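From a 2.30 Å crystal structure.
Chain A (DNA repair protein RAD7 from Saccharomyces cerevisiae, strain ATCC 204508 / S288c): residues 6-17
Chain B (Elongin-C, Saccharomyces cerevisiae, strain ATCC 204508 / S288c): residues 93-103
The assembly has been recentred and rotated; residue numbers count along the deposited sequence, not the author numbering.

Chain A, residues 6-17: SSLQSLCITKIS
Chain B, residues 93-103: ELLLAADYLSI

Two helices pack nearly antiparallel, residues 8-17 of RAD7 against residues 93-101 of Elongin-C, with 160° between their N-to-C directions and a closest axial approach of 8.6 Å. The chains run in nearly opposite directions, and in this register the start of the RAD7 helix meets the end of the Elongin-C helix, with the CA atoms of Gln A9 and Ala B98 5.4 Å apart and those of Leu A8 and Ile B103 5.6 Å apart. Together the stretches bury 540 Å².

Ser A7 is the N-cap, extended at phi/psi -63/154 before the chain turns helical at Leu A8 (-61/-31). Its chi1 of 67° (p) brings OG within 3.1 Å of Ser A10 N, which donates to it; a short hydroxyl side chain is well suited to satisfying a first-turn amide that has no carbonyl of its own helix to bind. The amide of Leu A8 is also free, and it donates across the interface: Leu A8 N to Ile B103 O is 2.7 Å, with an N-H...O angle of 146°. The acceptor belongs to the residue that closes a Schellman motif, in which Ser B102 takes a positive phi (56/41), Ser B102 N bonds Asp B99 O at 2.9 Å and Ile B103 N bonds Ala B98 O at 2.9 Å.

Leu A8 points toward Elongin-C in the common t, p leucine rotamer (179°, 57°). Its CG lies 3.7 Å from Ala B98 CB, and its CD2 lies 4.0 Å from Leu B94 CD1 and 3.8 Å from Ile B103 CD1. Ile B103 adopts p, t (57°, 177°), the extended chi2 carrying CD1 to this cluster. Ala B98, ending at CB, lets the backbones come close: Gln A9 CG lies just 3.5 Å from its methyl. Gln A9 is m, t in its first two angles, starting sideways before its end comes nearer the partner.

One turn on, Cys A12 points toward the partner with chi1 -68° (m). Its compact side chain fits a tight space, SG lying 3.5 Å from Leu B94 CG and CB 3.8 Å from Leu B95 CB. Leu B94 points toward RAD7 and, in the t, p rotamer (-174°, 58°), contacts both Cys A12 and Leu A8, an apolar chain suited to this buried place.

Leu B95, also t, p (171°, 56°), is a knob in a hole formed by Gln A9, Cys A12, Ile A13 and Ile A16. Both its methyls lie near Ile A13 CG1, Leu B95 CD1 at 4.1 Å and CD2 at 4.2 Å, while CD2 also comes within 3.8 Å of Ile A16 CD1. Both isoleucines are m, t, the favoured helical rotamer for a beta-branched chain, and present apolar walls to the leucine.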

ATOM      1  N   SER A   6      26.163   8.098  22.927  1.00 71.00           N
ATOM      2  CA  SER A   6      25.068   7.273  22.434  1.00 69.91           C
ATOM      3  C   SER A   6      25.171   5.858  22.990  1.00 62.32           C
ATOM      4  O   SER A   6      26.254   5.269  23.045  1.00 60.32           O
ATOM      5  CB  SER A   6      25.077   7.237  20.906  1.00 71.92           C
ATOM      6  OG  SER A   6      24.928   8.539  20.363  1.00 84.68           O
ATOM      7  N   SER A   7      24.029   5.311  23.399  1.00 58.37           N
ATOM      8  CA  SER A   7      23.993   3.955  23.927  1.00 56.10           C
ATOM      9  C   SER A   7      24.419   2.952  22.863  1.00 53.68           C
ATOM     10  O   SER A   7      24.272   3.184  21.660  1.00 53.47           O
ATOM     11  CB  SER A   7      22.587   3.614  24.418  1.00 58.72           C
ATOM     12  OG  SER A   7      21.683   3.541  23.328  1.00 53.16           O
ATOM     13  N   LEU A   8      24.944   1.814  23.319  1.00 53.75           N
ATOM     14  CA  LEU A   8      25.323   0.757  22.387  1.00 53.84           C
ATOM     15  C   LEU A   8      24.122   0.246  21.602  1.00 51.32           C
ATOM     16  O   LEU A   8      24.271  -0.189  20.453  1.00 50.50           O
ATOM     17  CB  LEU A   8      25.989  -0.397  23.136  1.00 53.61           C
ATOM     18  CG  LEU A   8      26.413  -1.589  22.272  1.00 55.48           C
ATOM     19  CD1 LEU A   8      27.354  -1.160  21.149  1.00 55.18           C
ATOM     20  CD2 LEU A   8      27.063  -2.657  23.135  1.00 56.09           C
ATOM     21  N   GLN A   9      22.931   0.274  22.204  1.00 51.50           N
ATOM     22  CA  GLN A   9      21.728  -0.130  21.483  1.00 49.88           C
ATOM     23  C   GLN A   9      21.475   0.792  20.297  1.00 48.92           C
ATOM     24  O   GLN A   9      21.227   0.333  19.176  1.00 46.55           O
ATOM     25  CB  GLN A   9      20.525  -0.130  22.429  1.00 49.83           C
ATOM     26  CG  GLN A   9      20.648  -1.090  23.596  1.00 52.01           C
ATOM     27  CD  GLN A   9      19.656  -0.783  24.705  1.00 55.01           C
ATOM     28  OE1 GLN A   9      20.029  -0.261  25.758  1.00 58.30           O
ATOM     29  NE2 GLN A   9      18.390  -1.107  24.475  1.00 51.02           N
ATOM     30  N   SER A  10      21.540   2.104  20.531  1.00 49.88           N
ATOM     31  CA  SER A  10      21.329   3.063  19.454  1.00 50.21           C
ATOM     32  C   SER A  10      22.353   2.877  18.342  1.00 52.10           C
ATOM     33  O   SER A  10      22.016   2.973  17.156  1.00 49.94           O
ATOM     34  CB  SER A  10      21.394   4.488  20.008  1.00 53.08           C
ATOM     35  OG  SER A  10      21.238   5.440  18.974  1.00 57.08           O
ATOM     36  N   LEU A  11      23.610   2.600  18.706  1.00 51.65           N
ATOM     37  CA  LEU A  11      24.656   2.452  17.699  1.00 52.39           C
ATOM     38  C   LEU A  11      24.421   1.217  16.838  1.00 50.79           C
ATOM     39  O   LEU A  11      24.584   1.268  15.614  1.00 48.32           O
ATOM     40  CB  LEU A  11      26.028   2.385  18.373  1.00 53.09           C
ATOM     41  CG  LEU A  11      26.440   3.616  19.182  1.00 56.91           C
ATOM     42  CD1 LEU A  11      27.789   3.380  19.841  1.00 61.53           C
ATOM     43  CD2 LEU A  11      26.481   4.865  18.309  1.00 58.17           C
ATOM     44  N   CYS A  12      24.038   0.099  17.458  1.00 51.29           N
ATOM     45  CA  CYS A  12      23.705  -1.088  16.680  1.00 50.62           C
ATOM     46  C   CYS A  12      22.518  -0.824  15.761  1.00 48.98           C
ATOM     47  O   CYS A  12      22.492  -1.293  14.618  1.00 48.27           O
ATOM     48  CB  CYS A  12      23.409  -2.263  17.611  1.00 52.34           C
ATOM     49  SG  CYS A  12      24.845  -2.870  18.543  1.00 55.12           S
ATOM     50  N   ILE A  13      21.527  -0.070  16.243  1.00 49.48           N
ATOM     51  CA  ILE A  13      20.352   0.222  15.426  1.00 49.32           C
ATOM     52  C   ILE A  13      20.740   1.059  14.215  1.00 48.40           C
ATOM     53  O   ILE A  13      20.244   0.837  13.106  1.00 48.01           O
ATOM     54  CB  ILE A  13      19.270   0.905  16.284  1.00 48.05           C
ATOM     55  CG1 ILE A  13      18.675  -0.118  17.261  1.00 46.94           C
ATOM     56  CG2 ILE A  13      18.175   1.519  15.404  1.00 46.35           C
ATOM     57  CD1 ILE A  13      17.720   0.464  18.278  1.00 42.54           C
ATOM     58  N   THR A  14      21.637   2.030  14.401  1.00 49.97           N
ATOM     59  CA  THR A  14      22.105   2.816  13.263  1.00 49.69           C
ATOM     60  C   THR A  14      22.811   1.931  12.245  1.00 50.11           C
ATOM     61  O   THR A  14      22.572   2.048  11.037  1.00 50.19           O
ATOM     62  CB  THR A  14      23.031   3.936  13.737  1.00 49.49           C
ATOM     63  OG1 THR A  14      22.294   4.850  14.555  1.00 48.47           O
ATOM     64  CG2 THR A  14      23.627   4.703  12.549  1.00 49.82           C
ATOM     65  N   LYS A  15      23.681   1.032  12.712  1.00 50.66           N
ATOM     66  CA  LYS A  15      24.368   0.130  11.794  1.00 51.94           C
ATOM     67  C   LYS A  15      23.367  -0.737  11.043  1.00 50.53           C
ATOM     68  O   LYS A  15      23.460  -0.898   9.821  1.00 50.68           O
ATOM     69  CB  LYS A  15      25.372  -0.735  12.557  1.00 52.73           C
ATOM     70  CG  LYS A  15      26.169  -1.711  11.686  1.00 57.71           C
ATOM     71  CD  LYS A  15      26.864  -1.028  10.505  1.00 63.30           C
ATOM     72  CE  LYS A  15      27.862   0.032  10.955  1.00 67.79           C
ATOM     73  NZ  LYS A  15      28.489   0.735   9.800  1.00 68.61           N
ATOM     74  N   ILE A  16      22.397  -1.301  11.764  1.00 49.45           N
ATOM     75  CA  ILE A  16      21.378  -2.134  11.129  1.00 47.92           C
ATOM     76  C   ILE A  16      20.612  -1.328  10.089  1.00 47.41           C
ATOM     77  O   ILE A  16      20.472  -1.742   8.933  1.00 47.16           O
ATOM     78  CB  ILE A  16      20.433  -2.723  12.192  1.00 49.05           C
ATOM     79  CG1 ILE A  16      21.202  -3.692  13.097  1.00 51.30           C
ATOM     80  CG2 ILE A  16      19.253  -3.429  11.530  1.00 45.09           C
ATOM     81  CD1 ILE A  16      20.436  -4.134  14.327  1.00 53.43           C
ATOM     82  N   SER A  17      20.099  -0.165  10.490  1.00 47.65           N
ATOM     83  CA  SER A  17      19.326   0.661   9.571  1.00 47.83           C
ATOM     84  C   SER A  17      20.135   1.004   8.325  1.00 47.78           C
ATOM     85  O   SER A  17      19.612   0.962   7.204  1.00 46.69           O
ATOM     86  CB  SER A  17      18.863   1.930  10.287  1.00 48.30           C
ATOM     87  OG  SER A  17      17.829   2.576   9.567  1.00 55.85           O
TER
ATOM     88  N   GLU B  93      23.180  -9.556  16.806  1.00 64.67           N
ATOM     89  CA  GLU B  93      23.485 -10.197  18.081  1.00 67.79           C
ATOM     90  C   GLU B  93      23.993  -9.181  19.098  1.00 65.44           C
ATOM     91  O   GLU B  93      23.668  -9.270  20.288  1.00 65.77           O
ATOM     92  CB  GLU B  93      24.507 -11.315  17.879  1.00 77.90           C
ATOM     93  CG  GLU B  93      24.738 -12.166  19.119  1.00 85.42           C
ATOM     94  CD  GLU B  93      25.607 -13.378  18.848  1.00101.72           C
ATOM     95  OE1 GLU B  93      26.001 -13.584  17.680  1.00107.90           O
ATOM     96  OE2 GLU B  93      25.896 -14.129  19.805  1.00103.66           O
ATOM     97  N   LEU B  94      24.781  -8.201  18.651  1.00 62.74           N
ATOM     98  CA  LEU B  94      25.275  -7.186  19.576  1.00 66.24           C
ATOM     99  C   LEU B  94      24.145  -6.310  20.102  1.00 59.70           C
ATOM    100  O   LEU B  94      24.190  -5.874  21.258  1.00 58.75           O
ATOM    101  CB  LEU B  94      26.344  -6.325  18.900  1.00 67.04           C
ATOM    102  CG  LEU B  94      27.053  -5.305  19.798  1.00 66.82           C
ATOM    103  CD1 LEU B  94      27.730  -5.985  20.982  1.00 73.83           C
ATOM    104  CD2 LEU B  94      28.072  -4.496  19.004  1.00 65.07           C
ATOM    105  N   LEU B  95      23.128  -6.040  19.280  1.00 56.83           N
ATOM    106  CA  LEU B  95      21.972  -5.291  19.761  1.00 55.42           C
ATOM    107  C   LEU B  95      21.294  -6.026  20.911  1.00 54.12           C
ATOM    108  O   LEU B  95      20.953  -5.422  21.934  1.00 53.15           O
ATOM    109  CB  LEU B  95      20.982  -5.049  18.619  1.00 51.68           C
ATOM    110  CG  LEU B  95      19.622  -4.468  19.023  1.00 47.89           C
ATOM    111  CD1 LEU B  95      19.781  -3.163  19.796  1.00 49.02           C
ATOM    112  CD2 LEU B  95      18.764  -4.253  17.792  1.00 46.62           C
ATOM    113  N   LEU B  96      21.097  -7.337  20.759  1.00 54.60           N
ATOM    114  CA  LEU B  96      20.458  -8.117  21.813  1.00 56.94           C
ATOM    115  C   LEU B  96      21.276  -8.084  23.099  1.00 58.40           C
ATOM    116  O   LEU B  96      20.714  -8.016  24.199  1.00 58.86           O
ATOM    117  CB  LEU B  96      20.253  -9.560  21.347  1.00 55.68           C
ATOM    118  CG  LEU B  96      19.402  -9.753  20.092  1.00 56.93           C
ATOM    119  CD1 LEU B  96      19.253 -11.237  19.773  1.00 56.82           C
ATOM    120  CD2 LEU B  96      18.034  -9.096  20.247  1.00 54.34           C
ATOM    121  N   ALA B  97      22.606  -8.131  22.984  1.00 59.09           N
ATOM    122  CA  ALA B  97      23.445  -8.080  24.177  1.00 61.12           C
ATOM    123  C   ALA B  97      23.365  -6.714  24.847  1.00 59.89           C
ATOM    124  O   ALA B  97      23.304  -6.623  26.078  1.00 60.89           O
ATOM    125  CB  ALA B  97      24.890  -8.418  23.819  1.00 65.41           C
ATOM    126  N   ALA B  98      23.367  -5.641  24.054  1.00 57.71           N
ATOM    127  CA  ALA B  98      23.245  -4.305  24.625  1.00 57.21           C
ATOM    128  C   ALA B  98      21.908  -4.137  25.333  1.00 57.56           C
ATOM    129  O   ALA B  98      21.826  -3.470  26.372  1.00 58.10           O
ATOM    130  CB  ALA B  98      23.405  -3.247  23.533  1.00 54.87           C
ATOM    131  N   ASP B  99      20.850  -4.734  24.784  1.00 58.16           N
ATOM    132  CA  ASP B  99      19.537  -4.646  25.412  1.00 57.42           C
ATOM    133  C   ASP B  99      19.538  -5.346  26.763  1.00 60.60           C
ATOM    134  O   ASP B  99      19.138  -4.765  27.779  1.00 60.69           O
ATOM    135  CB  ASP B  99      18.480  -5.254  24.491  1.00 56.16           C
ATOM    136  CG  ASP B  99      17.083  -5.139  25.056  1.00 57.14           C
ATOM    137  OD1 ASP B  99      16.847  -4.225  25.874  1.00 57.28           O
ATOM    138  OD2 ASP B  99      16.218  -5.958  24.678  1.00 57.88           O
ATOM    139  N   TYR B 100      19.994  -6.599  26.794  1.00 62.20           N
ATOM    140  CA  TYR B 100      20.055  -7.330  28.053  1.00 67.98           C
ATOM    141  C   TYR B 100      20.903  -6.588  29.077  1.00 68.96           C
ATOM    142  O   TYR B 100      20.540  -6.511  30.257  1.00 70.50           O
ATOM    143  CB  TYR B 100      20.607  -8.734  27.815  1.00 73.84           C
ATOM    144  CG  TYR B 100      20.688  -9.566  29.073  1.00 85.00           C
ATOM    145  CD1 TYR B 100      19.549 -10.133  29.628  1.00 90.88           C
ATOM    146  CD2 TYR B 100      21.904  -9.781  29.711  1.00 89.42           C
ATOM    147  CE1 TYR B 100      19.616 -10.891  30.779  1.00 98.71           C
ATOM    148  CE2 TYR B 100      21.982 -10.539  30.863  1.00 99.39           C
ATOM    149  CZ  TYR B 100      20.834 -11.092  31.393  1.00104.03           C
ATOM    150  OH  TYR B 100      20.903 -11.848  32.540  1.00103.63           O
ATOM    151  N   LEU B 101      22.035  -6.031  28.645  1.00 65.82           N
ATOM    152  CA  LEU B 101      22.888  -5.250  29.530  1.00 65.79           C
ATOM    153  C   LEU B 101      22.372  -3.837  29.758  1.00 64.85           C
ATOM    154  O   LEU B 101      22.909  -3.133  30.621  1.00 66.83           O
ATOM    155  CB  LEU B 101      24.308  -5.183  28.963  1.00 64.88           C
ATOM    156  CG  LEU B 101      25.037  -6.516  28.799  1.00 67.48           C
ATOM    157  CD1 LEU B 101      26.389  -6.293  28.144  1.00 65.05           C
ATOM    158  CD2 LEU B 101      25.200  -7.223  30.137  1.00 79.60           C
ATOM    159  N   SER B 102      21.355  -3.405  29.015  1.00 63.10           N
ATOM    160  CA  SER B 102      20.804  -2.059  29.160  1.00 63.67           C
ATOM    161  C   SER B 102      21.888  -1.000  28.972  1.00 59.69           C
ATOM    162  O   SER B 102      21.944  -0.004  29.697  1.00 60.58           O
ATOM    163  CB  SER B 102      20.112  -1.893  30.514  1.00 74.66           C
ATOM    164  OG  SER B 102      19.114  -2.881  30.697  1.00 79.62           O
ATOM    165  N   ILE B 103      22.755  -1.219  27.989  1.00 59.11           N
ATOM    166  CA  ILE B 103      23.821  -0.277  27.673  1.00 57.12           C
ATOM    167  C   ILE B 103      23.629   0.283  26.271  1.00 55.53           C
ATOM    168  O   ILE B 103      24.344   1.198  25.860  1.00 56.31           O
ATOM    169  CB  ILE B 103      25.200  -0.940  27.808  1.00 58.90           C
ATOM    170  CG1 ILE B 103      25.286  -2.174  26.902  1.00 58.48           C
ATOM    171  CG2 ILE B 103      25.460  -1.299  29.266  1.00 61.04           C
ATOM    172  CD1 ILE B 103      26.639  -2.854  26.903  1.00 59.79           C
TER